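Local coordinates for putative uncharacterized protein PH0242 (Pyrococcus horikoshii, PDB 3VU1) that is an archaeal member of the oligosaccharyltransferase family, AglB, represented here by its beta-rich C-terminal globular domain, at residues T11-A16 against A30-D35; K18-N23 against L84-I89. All blocks are in the same frame, centred on the assembly; numbering follows the deposited sequence.

Contact 1: residues T11-A16 against A30-D35; sequences TGWEQA and ATSWWD
Trp13 carries this contact, its indole reaching from the first turn of helix 13-23 to Ser32 and Trp34. Out from CB, the first ring atom to meet the other segment is CD1, 4.2 Å from CZ3 of Trp34. NE1 comes closer, 3.8 Å from CE3 of Trp34, and CE2 lies 4.1 Å from that same CE3. The pair is T-shaped: the edge of Trp34's six-membered ring is turned toward the face of Trp13's five-membered ring, with the planes at 77° and the centroids 5.5 Å apart. Trp34 gets there with CG anti to its own backbone N (chi1 -164°). Farther along the indole Ser32 takes over. At the tip, Trp13 CH2 sits 3.5 Å from Ser32 OG, which approaches the ring edge near its plane; this is a van der Waals contact, and the hydroxyl's hydrogen-bond partner is Ile88 O in the neighbouring strand. At the root, Thr11 OG1 accepts the backbone N-H of Trp13 at 3.2 Å, an ST turn just ahead of the helix, with Gly12 as N-cap. Tyr36 stacks on Trp13 and Tyr90 meets it edge-to-face, completing an aromatic cluster. Trp33, Trp34, Asp35 and Tyr36 belong to the WWDYG signature motif of the oligosaccharyltransferase family, so the helix start packs directly against that motif.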
loop_
_atom_site.group_PDB
_atom_site.type_symbol
_atom_site.label_atom_id
_atom_site.label_comp_id
_atom_site.label_asym_id
_atom_site.label_seq_id
_atom_site.Cartn_x
_atom_site.Cartn_y
_atom_site.Cartn_z
ATOM N N THR A 11 21.564 -6.599 -0.883
ATOM C CA THR A 11 20.456 -5.650 -1.088
ATOM C C THR A 11 19.267 -6.032 -0.245
ATOM O O THR A 11 18.527 -5.156 0.217
ATOM C CB THR A 11 19.970 -5.604 -2.543
ATOM O OG1 THR A 11 19.508 -6.903 -2.939
ATOM C CG2 THR A 11 21.060 -5.154 -3.456
ATOM N N GLY A 12 19.088 -7.343 -0.065
ATOM C CA GLY A 12 17.969 -7.887 0.698
ATOM C C GLY A 12 17.061 -8.722 -0.179
ATOM O O GLY A 12 16.315 -9.562 0.318
ATOM N N TRP A 13 17.154 -8.523 -1.490
ATOM C CA TRP A 13 16.231 -9.177 -2.432
ATOM C C TRP A 13 16.265 -10.667 -2.455
ATOM O O TRP A 13 15.223 -11.319 -2.608
ATOM C CB TRP A 13 16.435 -8.636 -3.855
ATOM C CG TRP A 13 15.718 -7.343 -4.066
ATOM C CD1 TRP A 13 16.216 -6.043 -3.936
ATOM C CD2 TRP A 13 14.315 -7.183 -4.412
ATOM N NE1 TRP A 13 15.239 -5.104 -4.207
ATOM C CE2 TRP A 13 14.066 -5.726 -4.481
ATOM C CE3 TRP A 13 13.289 -8.053 -4.688
ATOM C CZ2 TRP A 13 12.834 -5.215 -4.802
ATOM C CZ3 TRP A 13 12.038 -7.521 -5.021
ATOM C CH2 TRP A 13 11.818 -6.146 -5.079
ATOM N N GLU A 14 17.464 -11.229 -2.350
ATOM C CA GLU A 14 17.609 -12.683 -2.411
ATOM C C GLU A 14 16.936 -13.294 -1.195
ATOM O O GLU A 14 16.199 -14.282 -1.332
ATOM C CB GLU A 14 19.072 -13.107 -2.508
ATOM C CG GLU A 14 19.864 -12.313 -3.539
ATOM C CD GLU A 14 21.201 -12.933 -3.893
ATOM O OE1 GLU A 14 21.840 -13.632 -3.047
ATOM O OE2 GLU A 14 21.624 -12.699 -5.039
ATOM N N GLN A 15 17.154 -12.673 -0.027
ATOM C CA GLN A 15 16.546 -13.124 1.210
ATOM C C GLN A 15 15.030 -12.953 1.220
ATOM O O GLN A 15 14.292 -13.791 1.756
ATOM C CB GLN A 15 17.145 -12.393 2.404
ATOM C CG GLN A 15 18.576 -12.771 2.699
ATOM C CD GLN A 15 19.566 -12.162 1.707
ATOM O OE1 GLN A 15 19.318 -11.115 1.088
ATOM N NE2 GLN A 15 20.689 -12.820 1.552
ATOM N N ALA A 16 14.566 -11.852 0.641
ATOM C CA ALA A 16 13.139 -11.537 0.624
ATOM C C ALA A 16 12.375 -12.509 -0.233
ATOM O O ALA A 16 11.330 -12.994 0.181
ATOM C CB ALA A 16 12.897 -10.102 0.175
ATOM N N ALA A 30 2.636 -10.544 -4.879
ATOM C CA ALA A 30 3.575 -9.527 -4.418
ATOM C C ALA A 30 3.803 -8.512 -5.532
ATOM O O ALA A 30 3.735 -8.866 -6.714
ATOM C CB ALA A 30 4.885 -10.171 -4.008
ATOM N N THR A 31 4.057 -7.261 -5.169
ATOM C CA THR A 31 4.374 -6.243 -6.154
ATOM C C THR A 31 5.492 -5.354 -5.663
ATOM O O THR A 31 5.781 -5.323 -4.464
ATOM C CB THR A 31 3.165 -5.357 -6.543
ATOM O OG1 THR A 31 3.535 -4.562 -7.680
ATOM C CG2 THR A 31 2.761 -4.405 -5.404
ATOM N N SER A 32 6.108 -4.624 -6.585
ATOM C CA SER A 32 7.183 -3.733 -6.223
ATOM C C SER A 32 7.422 -2.688 -7.292
ATOM O O SER A 32 6.900 -2.808 -8.388
ATOM C CB SER A 32 8.465 -4.500 -5.973
ATOM O OG SER A 32 9.314 -3.647 -5.217
ATOM N N TRP A 33 8.177 -1.645 -6.978
ATOM C CA TRP A 33 8.537 -0.719 -8.032
ATOM C C TRP A 33 9.470 -1.379 -9.040
ATOM O O TRP A 33 9.176 -1.432 -10.237
ATOM C CB TRP A 33 9.143 0.569 -7.493
ATOM C CG TRP A 33 9.360 1.504 -8.620
ATOM C CD1 TRP A 33 10.558 1.830 -9.225
ATOM C CD2 TRP A 33 8.332 2.212 -9.400
ATOM N NE1 TRP A 33 10.363 2.703 -10.267
ATOM C CE2 TRP A 33 9.061 2.974 -10.436
ATOM C CE3 TRP A 33 6.945 2.300 -9.344
ATOM C CZ2 TRP A 33 8.406 3.774 -11.371
ATOM C CZ3 TRP A 33 6.297 3.125 -10.278
ATOM C CH2 TRP A 33 7.009 3.837 -11.278
ATOM N N TRP A 34 10.589 -1.908 -8.555
ATOM C CA TRP A 34 11.602 -2.529 -9.399
ATOM C C TRP A 34 11.192 -3.907 -9.797
ATOM O O TRP A 34 10.464 -4.568 -9.069
ATOM C CB TRP A 34 12.916 -2.590 -8.642
ATOM C CG TRP A 34 14.155 -2.839 -9.460
ATOM C CD1 TRP A 34 14.415 -2.457 -10.784
ATOM C CD2 TRP A 34 15.395 -3.483 -9.002
ATOM N NE1 TRP A 34 15.686 -2.836 -11.154
ATOM C CE2 TRP A 34 16.325 -3.448 -10.141
ATOM C CE3 TRP A 34 15.819 -4.057 -7.799
ATOM C CZ2 TRP A 34 17.612 -3.975 -10.059
ATOM C CZ3 TRP A 34 17.114 -4.600 -7.738
ATOM C CH2 TRP A 34 17.989 -4.554 -8.847
ATOM N N ASP A 35 11.684 -4.345 -10.955
ATOM C CA ASP A 35 11.338 -5.628 -11.531
ATOM C C ASP A 35 12.247 -6.810 -11.145
ATOM O O ASP A 35 12.281 -7.833 -11.840
ATOM C CB ASP A 35 11.125 -5.512 -13.039
ATOM C CG ASP A 35 12.402 -5.231 -13.827
ATOM O OD1 ASP A 35 12.342 -5.502 -15.043
ATOM O OD2 ASP A 35 13.429 -4.734 -13.294
#

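Contact 2: residues K18-N23 against L84-I89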
loop_
_atom_site.group_PDB
_atom_site.type_symbol
_atom_site.label_atom_id
_atom_site.label_comp_id
_atom_site.label_asym_id
_atom_site.label_seq_id
_atom_site.Cartn_x
_atom_site.Cartn_y
_atom_site.Cartn_z
ATOM N N LYS A 18 13.265 -15.519 -1.013
ATOM C CA LYS A 18 13.365 -16.797 -0.326
ATOM C C LYS A 18 12.277 -16.852 0.745
ATOM O O LYS A 18 11.544 -17.839 0.844
ATOM C CB LYS A 18 14.756 -16.993 0.285
ATOM C CG LYS A 18 14.946 -18.278 1.085
ATOM C CD LYS A 18 16.081 -18.038 2.076
ATOM C CE LYS A 18 16.065 -18.969 3.290
ATOM N NZ LYS A 18 16.326 -20.391 2.924
ATOM N N TRP A 19 12.162 -15.771 1.510
ATOM C CA TRP A 19 11.139 -15.630 2.526
ATOM C C TRP A 19 9.774 -15.787 1.940
ATOM O O TRP A 19 8.991 -16.597 2.436
ATOM C CB TRP A 19 11.261 -14.291 3.268
ATOM C CG TRP A 19 10.344 -14.272 4.456
ATOM C CD1 TRP A 19 10.597 -14.795 5.716
ATOM C CD2 TRP A 19 8.962 -13.784 4.515
ATOM N NE1 TRP A 19 9.509 -14.655 6.529
ATOM C CE2 TRP A 19 8.491 -14.062 5.879
ATOM C CE3 TRP A 19 8.102 -13.187 3.618
ATOM C CZ2 TRP A 19 7.202 -13.724 6.310
ATOM C CZ3 TRP A 19 6.801 -12.848 4.058
ATOM C CH2 TRP A 19 6.368 -13.109 5.379
ATOM N N LEU A 20 9.473 -15.034 0.874
ATOM C CA LEU A 20 8.167 -15.128 0.234
ATOM C C LEU A 20 7.840 -16.547 -0.197
ATOM O O LEU A 20 6.754 -17.028 0.108
ATOM C CB LEU A 20 8.022 -14.166 -0.939
ATOM C CG LEU A 20 7.762 -12.696 -0.596
ATOM C CD1 LEU A 20 7.936 -11.840 -1.832
ATOM C CD2 LEU A 20 6.391 -12.448 -0.009
ATOM N N ARG A 21 8.772 -17.210 -0.884
ATOM C CA ARG A 21 8.618 -18.622 -1.301
ATOM C C ARG A 21 8.337 -19.596 -0.159
ATOM O O ARG A 21 7.655 -20.581 -0.372
ATOM C CB ARG A 21 9.867 -19.149 -2.035
ATOM C CG ARG A 21 10.053 -18.719 -3.469
ATOM C CD ARG A 21 11.266 -19.418 -4.090
ATOM N NE ARG A 21 11.876 -18.580 -5.135
ATOM C CZ ARG A 21 13.005 -17.880 -4.994
ATOM N NH1 ARG A 21 13.700 -17.933 -3.850
ATOM N NH2 ARG A 21 13.454 -17.135 -6.009
ATOM N N SER A 22 8.884 -19.342 1.033
ATOM C CA SER A 22 8.766 -20.268 2.170
ATOM C C SER A 22 7.580 -20.004 3.081
ATOM O O SER A 22 7.211 -20.882 3.834
ATOM C CB SER A 22 10.027 -20.225 3.044
ATOM O OG SER A 22 11.141 -20.786 2.372
ATOM N N ASN A 23 6.999 -18.806 3.043
ATOM C CA ASN A 23 6.053 -18.358 4.089
ATOM C C ASN A 23 4.680 -17.912 3.566
ATOM O O ASN A 23 3.760 -17.703 4.332
ATOM C CB ASN A 23 6.676 -17.242 4.968
ATOM C CG ASN A 23 7.833 -17.739 5.854
ATOM O OD1 ASN A 23 8.937 -17.999 5.392
ATOM N ND2 ASN A 23 7.576 -17.834 7.145
ATOM N N LEU A 84 -3.876 -7.763 -4.266
ATOM C CA LEU A 84 -2.537 -7.553 -3.726
ATOM C C LEU A 84 -2.404 -8.094 -2.306
ATOM O O LEU A 84 -3.217 -7.770 -1.431
ATOM C CB LEU A 84 -2.146 -6.078 -3.757
ATOM C CG LEU A 84 -0.684 -5.822 -3.371
ATOM C CD1 LEU A 84 0.236 -6.402 -4.427
ATOM C CD2 LEU A 84 -0.393 -4.353 -3.156
ATOM N N ASN A 85 -1.368 -8.906 -2.100
ATOM C CA ASN A 85 -1.092 -9.530 -0.823
ATOM C C ASN A 85 0.114 -8.891 -0.122
ATOM O O ASN A 85 0.061 -8.604 1.072
ATOM C CB ASN A 85 -0.876 -11.035 -1.040
ATOM C CG ASN A 85 -2.161 -11.759 -1.420
ATOM O OD1 ASN A 85 -2.383 -12.108 -2.583
ATOM N ND2 ASN A 85 -3.026 -11.964 -0.441
ATOM N N TYR A 86 1.197 -8.666 -0.865
ATOM C CA TYR A 86 2.421 -8.144 -0.292
ATOM C C TYR A 86 2.953 -7.009 -1.143
ATOM O O TYR A 86 2.841 -7.019 -2.365
ATOM C CB TYR A 86 3.474 -9.243 -0.143
ATOM C CG TYR A 86 2.995 -10.348 0.757
ATOM C CD1 TYR A 86 2.393 -11.478 0.228
ATOM C CD2 TYR A 86 3.083 -10.234 2.150
ATOM C CE1 TYR A 86 1.897 -12.478 1.047
ATOM C CE2 TYR A 86 2.613 -11.238 2.986
ATOM C CZ TYR A 86 2.022 -12.352 2.427
ATOM O OH TYR A 86 1.544 -13.344 3.218
ATOM N N PHE A 87 3.507 -6.009 -0.477
ATOM C CA PHE A 87 4.078 -4.902 -1.157
ATOM C C PHE A 87 5.506 -4.785 -0.656
ATOM O O PHE A 87 5.751 -4.633 0.550
ATOM C CB PHE A 87 3.291 -3.620 -0.873
ATOM C CG PHE A 87 3.604 -2.515 -1.831
ATOM C CD1 PHE A 87 2.651 -2.076 -2.731
ATOM C CD2 PHE A 87 4.877 -1.953 -1.882
ATOM C CE1 PHE A 87 2.945 -1.071 -3.636
ATOM C CE2 PHE A 87 5.178 -0.953 -2.795
ATOM C CZ PHE A 87 4.203 -0.507 -3.673
ATOM N N ILE A 88 6.442 -4.835 -1.597
ATOM C CA ILE A 88 7.855 -4.804 -1.271
ATOM C C ILE A 88 8.433 -3.407 -1.421
ATOM O O ILE A 88 8.359 -2.783 -2.490
ATOM C CB ILE A 88 8.640 -5.778 -2.139
ATOM C CG1 ILE A 88 8.113 -7.183 -1.900
ATOM C CG2 ILE A 88 10.098 -5.679 -1.788
ATOM C CD1 ILE A 88 8.605 -8.211 -2.914
ATOM N N ILE A 89 9.005 -2.918 -0.333
ATOM C CA ILE A 89 9.571 -1.588 -0.314
ATOM C C ILE A 89 11.076 -1.731 -0.296
ATOM O O ILE A 89 11.639 -2.536 0.458
ATOM C CB ILE A 89 9.053 -0.795 0.879
ATOM C CG1 ILE A 89 7.564 -0.512 0.672
ATOM C CG2 ILE A 89 9.863 0.473 1.086
ATOM C CD1 ILE A 89 7.218 0.512 -0.401
#
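One face of the Tyr86 ring carries a methyl of Leu20: CD2 stands 4.0 Å above the ring plane, displaced toward the rim rather than over the centre. Its distances to Tyr86 CG and CD1 are equal, 4.1 Å, so the methyl lies nearest the CG-CD1 bond. The two side chains run in opposite directions past each other, Leu20 from the helix and Tyr86 from the strand, and CD2 lies nearer the CG end of the ring than the hydroxyl. The second flat group, Trp19, has CB of Asn23 from the next helical turn over one face, 3.7 Å above its plane, and its ring stacks with Tyr240; it lies beside the contact, only grazing the strand segment.

Leu20 divides its branches between two strand residues. While CD2 rests on the tyrosine, CD1 meets CD1 of Ile88 tip to tip at 3.8 Å. The isoleucine can reach that far because its CD1 extends along a stretched chain (chi2 168°), and Leu20 points its branched end at the strand with CG anti to the carbonyl carbon (chi1 -77°). The interface is wholly apolar, with no hydrogen bond crossing it, and Leu20 and Ile88 are buried.

Alternation along the strand sorts the side chains. Tyr86 points at helix 13-23 and Ile88 turns its CD1 end to it; both also touch strand 245-250, the former at Val247 and Glu249, the latter at Val245. Phe87 packs instead on Leu64 and Leu68 of helix 60-69, and Ile89 on Leu68. In the sheet, strand 86-90 runs between 30-32 and 245-250, with helix 13-23 packed on one side and helix 60-69 on the other.

Overall arrangement
Contacts 1 and 2 lie with centres about 8 Å apart and share helix 13-23: its beginning serves contact 1, its later turns contact 2. Their other halves are strands 30-32 and 86-90, parallel neighbours in a four-stranded mixed sheet that 245-250 and 236-242 complete. The strands are joined between the contacts by a probable hydrogen bond, Thr31 O to Ile88 N at 3.0 Å. Along the chain the segments alternate, 11-16, 18-23, 30-35, 84-89, so the two contacts interlock. Together they lay one helix along one side of the sheet; the WWDYG motif follows strand 30-32, one of the two outermost strands, on the chain.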